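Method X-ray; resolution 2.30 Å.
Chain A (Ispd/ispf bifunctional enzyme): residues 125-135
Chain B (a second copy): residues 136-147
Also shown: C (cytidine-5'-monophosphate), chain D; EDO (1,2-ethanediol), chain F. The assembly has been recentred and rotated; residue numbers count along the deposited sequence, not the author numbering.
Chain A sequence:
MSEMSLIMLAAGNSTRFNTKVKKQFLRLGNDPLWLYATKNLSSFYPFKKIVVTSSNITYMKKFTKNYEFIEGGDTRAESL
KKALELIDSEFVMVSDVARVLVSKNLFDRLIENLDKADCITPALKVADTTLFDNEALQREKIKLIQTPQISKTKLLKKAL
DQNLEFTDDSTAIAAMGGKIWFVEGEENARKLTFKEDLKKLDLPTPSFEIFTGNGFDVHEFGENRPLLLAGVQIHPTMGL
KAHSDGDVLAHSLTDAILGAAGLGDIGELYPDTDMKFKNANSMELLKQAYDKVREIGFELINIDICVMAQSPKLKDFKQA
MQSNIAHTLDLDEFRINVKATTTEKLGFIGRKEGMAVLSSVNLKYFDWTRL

Chain A (125-135) KVADTTLFDNE
Chain B, residues 136-147: ALQREKIKLIQT

Two copies of one chain meet edge to edge as an antiparallel ladder. The chain A strand that ends at A:Phe132 runs at 158° to strand B:Ile142–B:Ile145, their axes approaching to 4.7 Å. The register pairs A:Thr130 with B:Leu144, A:Leu131 with B:Lys143 and A:Phe132 with B:Ile142, CA to CA 4.9, 5.1 and 4.8 Å. All three A residues are extended, near phi/psi -110/125; B:Ile142 to B:Ile145 are extended too, phi -86 to -121 and psi 121 to 145. A:Leu131 and B:Lys143 form the hydrogen-bonded pair: A:Leu131 N to B:Lys143 O is 2.9 Å, B:Lys143 N to A:Leu131 O 2.8 Å. B:Ile145 N gives to A:Thr129 O at 2.8 Å, and A:Asp133 N to B:Lys141 O at 3.1 Å. Beyond its strand, chain A enters a type I' turn, A:Phe132 to A:Glu135, with A:Asp133 at 53/39 and A:Asn134 at 71/8; chain B reaches its strand through a 3-10 segment, 139–141.

Alternation sorts the side chains. A:Thr130, A:Phe132, B:Ile142 and B:Leu144 share one face; A:Leu131 and B:Lys143 take the other. A:Phe132 (t, chi2 82°) has the most area covered by the other stretch, 99 Å²: B:Lys141 CB makes a CH-pi contact over its ring face, 4.2 Å from the centroid and 26° off the normal, while B:Ile142 CD1 meets the ring edge 3.8 Å from A:Phe132 CD1. Apolar branched tips pack in van der Waals contact: B:Leu144 (m, t) CD2 lies 3.6 Å from A:Val126 (t) CG1, and A:Leu131 (m, t) CD1 3.6 Å from B:Ile145 (m, m) CD1.

Polar links finish the ends. B:Lys143 (m, t, t, p) extends its amine to the turn, NZ donating to A:Asn134 OD1 at 2.7 Å. At the other end, water 1 donates to A:Asp128 OD2 (2.6 Å) and accepts from B:Gln146 NE2 (2.7 Å), while ethanediol O2 accepts from A:Thr129 N and donates to B:Ile145 O, both at 2.9 Å.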

# COMPACT_ATOMS: atom_id res chain seq x y z
N LYS A 125 4.05 -28.89 -15.62
CA LYS A 125 4.71 -29.08 -16.91
C LYS A 125 5.81 -28.04 -17.04
O LYS A 125 5.86 -27.08 -16.26
CB LYS A 125 3.70 -28.91 -18.05
CG LYS A 125 2.51 -29.89 -18.03
CD LYS A 125 1.59 -29.66 -19.24
CE LYS A 125 0.13 -29.49 -18.82
NZ LYS A 125 -0.26 -28.07 -18.52
N VAL A 126 6.66 -28.22 -18.04
CA VAL A 126 7.80 -27.34 -18.29
C VAL A 126 7.81 -26.91 -19.76
O VAL A 126 7.71 -27.74 -20.66
CB VAL A 126 9.14 -28.06 -17.95
CG1 VAL A 126 10.33 -27.18 -18.28
CG2 VAL A 126 9.17 -28.47 -16.48
N ALA A 127 7.96 -25.60 -20.00
CA ALA A 127 8.00 -25.05 -21.35
C ALA A 127 9.40 -24.60 -21.77
O ALA A 127 9.63 -24.22 -22.92
CB ALA A 127 7.03 -23.90 -21.48
N ASP A 128 10.34 -24.65 -20.83
CA ASP A 128 11.74 -24.40 -21.14
C ASP A 128 12.40 -25.61 -21.80
O ASP A 128 12.06 -26.77 -21.50
CB ASP A 128 12.51 -24.07 -19.86
CG ASP A 128 12.04 -22.78 -19.19
OD1 ASP A 128 11.63 -21.81 -19.89
OD2 ASP A 128 12.07 -22.64 -17.94
N THR A 129 13.34 -25.32 -22.70
CA THR A 129 14.36 -26.28 -23.09
C THR A 129 14.94 -26.94 -21.84
O THR A 129 15.36 -26.25 -20.89
CB THR A 129 15.47 -25.56 -23.87
OG1 THR A 129 14.91 -24.93 -25.03
CG2 THR A 129 16.50 -26.56 -24.45
N THR A 130 14.97 -28.27 -21.85
CA THR A 130 15.39 -29.09 -20.72
C THR A 130 16.60 -29.91 -21.13
O THR A 130 16.53 -30.71 -22.08
CB THR A 130 14.25 -30.04 -20.30
OG1 THR A 130 13.09 -29.28 -19.95
CG2 THR A 130 14.61 -30.78 -18.99
N LEU A 131 17.70 -29.72 -20.41
CA LEU A 131 18.88 -30.56 -20.61
C LEU A 131 19.05 -31.54 -19.45
O LEU A 131 18.88 -31.17 -18.29
CB LEU A 131 20.15 -29.72 -20.78
CG LEU A 131 20.10 -28.46 -21.65
CD1 LEU A 131 21.41 -27.68 -21.55
CD2 LEU A 131 19.79 -28.82 -23.10
N PHE A 132 19.34 -32.79 -19.80
CA PHE A 132 19.83 -33.80 -18.87
C PHE A 132 21.28 -34.05 -19.24
O PHE A 132 21.58 -34.46 -20.36
CB PHE A 132 19.01 -35.09 -18.99
CG PHE A 132 19.38 -36.14 -17.97
CD1 PHE A 132 18.85 -36.10 -16.68
CD2 PHE A 132 20.25 -37.19 -18.30
CE1 PHE A 132 19.18 -37.07 -15.74
CE2 PHE A 132 20.60 -38.17 -17.36
CZ PHE A 132 20.06 -38.11 -16.08
N ASP A 133 22.18 -33.78 -18.29
CA ASP A 133 23.62 -33.88 -18.53
C ASP A 133 24.05 -33.06 -19.75
O ASP A 133 24.91 -33.49 -20.53
CB ASP A 133 24.07 -35.35 -18.67
CG ASP A 133 24.63 -35.91 -17.38
OD1 ASP A 133 24.98 -35.12 -16.48
OD2 ASP A 133 24.75 -37.15 -17.17
N ASN A 134 23.45 -31.89 -19.91
CA ASN A 134 23.77 -30.96 -20.99
C ASN A 134 23.31 -31.41 -22.39
O ASN A 134 23.67 -30.78 -23.39
CB ASN A 134 25.27 -30.58 -20.97
CG ASN A 134 25.64 -29.70 -19.77
OD1 ASN A 134 24.77 -29.14 -19.10
ND2 ASN A 134 26.94 -29.56 -19.51
N GLU A 135 22.53 -32.49 -22.44
CA GLU A 135 21.90 -32.98 -23.67
C GLU A 135 20.38 -32.79 -23.61
O GLU A 135 19.75 -33.05 -22.59
CB GLU A 135 22.19 -34.48 -23.88
CG GLU A 135 23.63 -34.83 -24.27
CD GLU A 135 24.17 -34.02 -25.45
OE1 GLU A 135 23.48 -33.94 -26.50
OE2 GLU A 135 25.28 -33.46 -25.33
N ALA B 136 11.27 -41.82 -13.27
CA ALA B 136 12.12 -40.90 -12.53
C ALA B 136 13.49 -40.68 -13.16
O ALA B 136 14.13 -41.61 -13.63
CB ALA B 136 12.27 -41.38 -11.09
N LEU B 137 13.92 -39.41 -13.18
CA LEU B 137 15.24 -39.01 -13.63
C LEU B 137 16.00 -38.44 -12.46
O LEU B 137 15.39 -38.04 -11.47
CB LEU B 137 15.15 -37.89 -14.66
CG LEU B 137 14.63 -38.16 -16.07
CD1 LEU B 137 14.84 -36.91 -16.89
CD2 LEU B 137 15.32 -39.37 -16.70
N GLN B 138 17.32 -38.38 -12.59
CA GLN B 138 18.16 -37.77 -11.56
C GLN B 138 18.04 -36.25 -11.66
O GLN B 138 18.58 -35.63 -12.58
CB GLN B 138 19.62 -38.23 -11.69
CG GLN B 138 20.49 -37.94 -10.47
CD GLN B 138 20.28 -38.95 -9.34
OE1 GLN B 138 20.45 -40.16 -9.54
NE2 GLN B 138 19.90 -38.47 -8.17
N ARG B 139 17.34 -35.65 -10.70
CA ARG B 139 16.98 -34.24 -10.79
C ARG B 139 18.17 -33.29 -10.77
O ARG B 139 18.10 -32.21 -11.35
CB ARG B 139 15.95 -33.86 -9.71
CG ARG B 139 16.45 -33.98 -8.27
CD ARG B 139 15.33 -34.09 -7.25
NE ARG B 139 15.84 -34.13 -5.88
CZ ARG B 139 15.09 -34.33 -4.81
NH1 ARG B 139 13.78 -34.52 -4.94
NH2 ARG B 139 15.65 -34.34 -3.60
N GLU B 140 19.26 -33.71 -10.12
CA GLU B 140 20.48 -32.90 -10.01
C GLU B 140 21.15 -32.65 -11.37
O GLU B 140 21.90 -31.68 -11.53
CB GLU B 140 21.49 -33.58 -9.06
CG GLU B 140 21.05 -33.65 -7.60
CD GLU B 140 20.20 -34.88 -7.28
OE1 GLU B 140 20.16 -35.83 -8.10
OE2 GLU B 140 19.55 -34.90 -6.20
N LYS B 141 20.89 -33.52 -12.34
CA LYS B 141 21.50 -33.40 -13.68
C LYS B 141 20.64 -32.58 -14.66
O LYS B 141 21.01 -32.38 -15.83
CB LYS B 141 21.79 -34.79 -14.26
CG LYS B 141 22.79 -35.59 -13.42
CD LYS B 141 23.22 -36.86 -14.15
CE LYS B 141 24.41 -37.52 -13.44
NZ LYS B 141 24.13 -38.97 -13.25
N ILE B 142 19.49 -32.11 -14.17
CA ILE B 142 18.56 -31.35 -15.00
C ILE B 142 18.93 -29.87 -15.01
O ILE B 142 19.25 -29.31 -13.97
CB ILE B 142 17.11 -31.53 -14.49
CG1 ILE B 142 16.67 -33.00 -14.66
CG2 ILE B 142 16.15 -30.55 -15.18
CD1 ILE B 142 16.28 -33.41 -16.09
N LYS B 143 18.89 -29.27 -16.20
CA LYS B 143 18.92 -27.81 -16.36
C LYS B 143 17.66 -27.35 -17.10
O LYS B 143 17.33 -27.90 -18.16
CB LYS B 143 20.14 -27.37 -17.18
CG LYS B 143 21.40 -27.18 -16.39
CD LYS B 143 22.46 -26.48 -17.22
CE LYS B 143 23.84 -26.63 -16.59
NZ LYS B 143 24.35 -28.04 -16.63
N LEU B 144 16.98 -26.33 -16.57
CA LEU B 144 15.94 -25.64 -17.33
C LEU B 144 16.57 -24.40 -17.94
O LEU B 144 17.10 -23.55 -17.21
CB LEU B 144 14.73 -25.26 -16.46
CG LEU B 144 14.02 -26.39 -15.71
CD1 LEU B 144 12.86 -25.84 -14.90
CD2 LEU B 144 13.55 -27.54 -16.62
N ILE B 145 16.53 -24.30 -19.26
CA ILE B 145 17.19 -23.22 -19.96
C ILE B 145 16.23 -22.05 -20.21
O ILE B 145 15.03 -22.23 -20.45
CB ILE B 145 17.84 -23.71 -21.29
CG1 ILE B 145 18.77 -24.91 -21.05
CG2 ILE B 145 18.59 -22.58 -21.96
CD1 ILE B 145 20.00 -24.63 -20.16
N GLN B 146 16.78 -20.85 -20.15
CA GLN B 146 16.01 -19.64 -20.35
C GLN B 146 16.69 -18.82 -21.43
O GLN B 146 17.69 -19.23 -22.02
CB GLN B 146 15.90 -18.84 -19.04
CG GLN B 146 15.17 -19.54 -17.89
CD GLN B 146 14.98 -18.62 -16.68
OE1 GLN B 146 15.93 -17.95 -16.23
NE2 GLN B 146 13.75 -18.56 -16.16
N THR B 147 16.16 -17.62 -21.63
CA THR B 147 16.55 -16.67 -22.66
C THR B 147 16.54 -15.34 -21.85
O THR B 147 15.87 -15.31 -20.80
CB THR B 147 15.43 -16.80 -23.74
OG1 THR B 147 15.91 -17.47 -24.92
CG2 THR B 147 14.88 -15.53 -24.19
OP3 C D . 14.40 -32.31 -0.97
P C D . 14.88 -33.43 -0.07
OP1 C D . 16.24 -33.16 0.52
OP2 C D . 14.65 -34.82 -0.61
O5' C D . 13.94 -33.31 1.24
C5' C D . 12.53 -33.43 1.18
C4' C D . 11.94 -33.40 2.59
O4' C D . 12.25 -34.59 3.32
C3' C D . 12.45 -32.24 3.41
O3' C D . 11.33 -31.64 4.03
C2' C D . 13.36 -32.86 4.46
O2' C D . 13.35 -32.15 5.69
C1' C D . 12.78 -34.25 4.60
N1 C D . 13.82 -35.21 4.98
C2 C D . 13.60 -36.03 6.09
O2 C D . 12.53 -35.94 6.75
N3 C D . 14.56 -36.91 6.44
C4 C D . 15.73 -37.00 5.75
N4 C D . 16.68 -37.89 6.13
C5 C D . 15.96 -36.19 4.64
C6 C D . 14.97 -35.29 4.27
C1 EDO F . 13.94 -21.41 -25.24
O1 EDO F . 12.62 -21.05 -24.85
C2 EDO F . 14.77 -21.70 -24.02
O2 EDO F . 14.07 -22.60 -23.19
O HOH W 1 11.82 -20.38 -16.74
O HOH W 2 21.79 -30.58 -17.68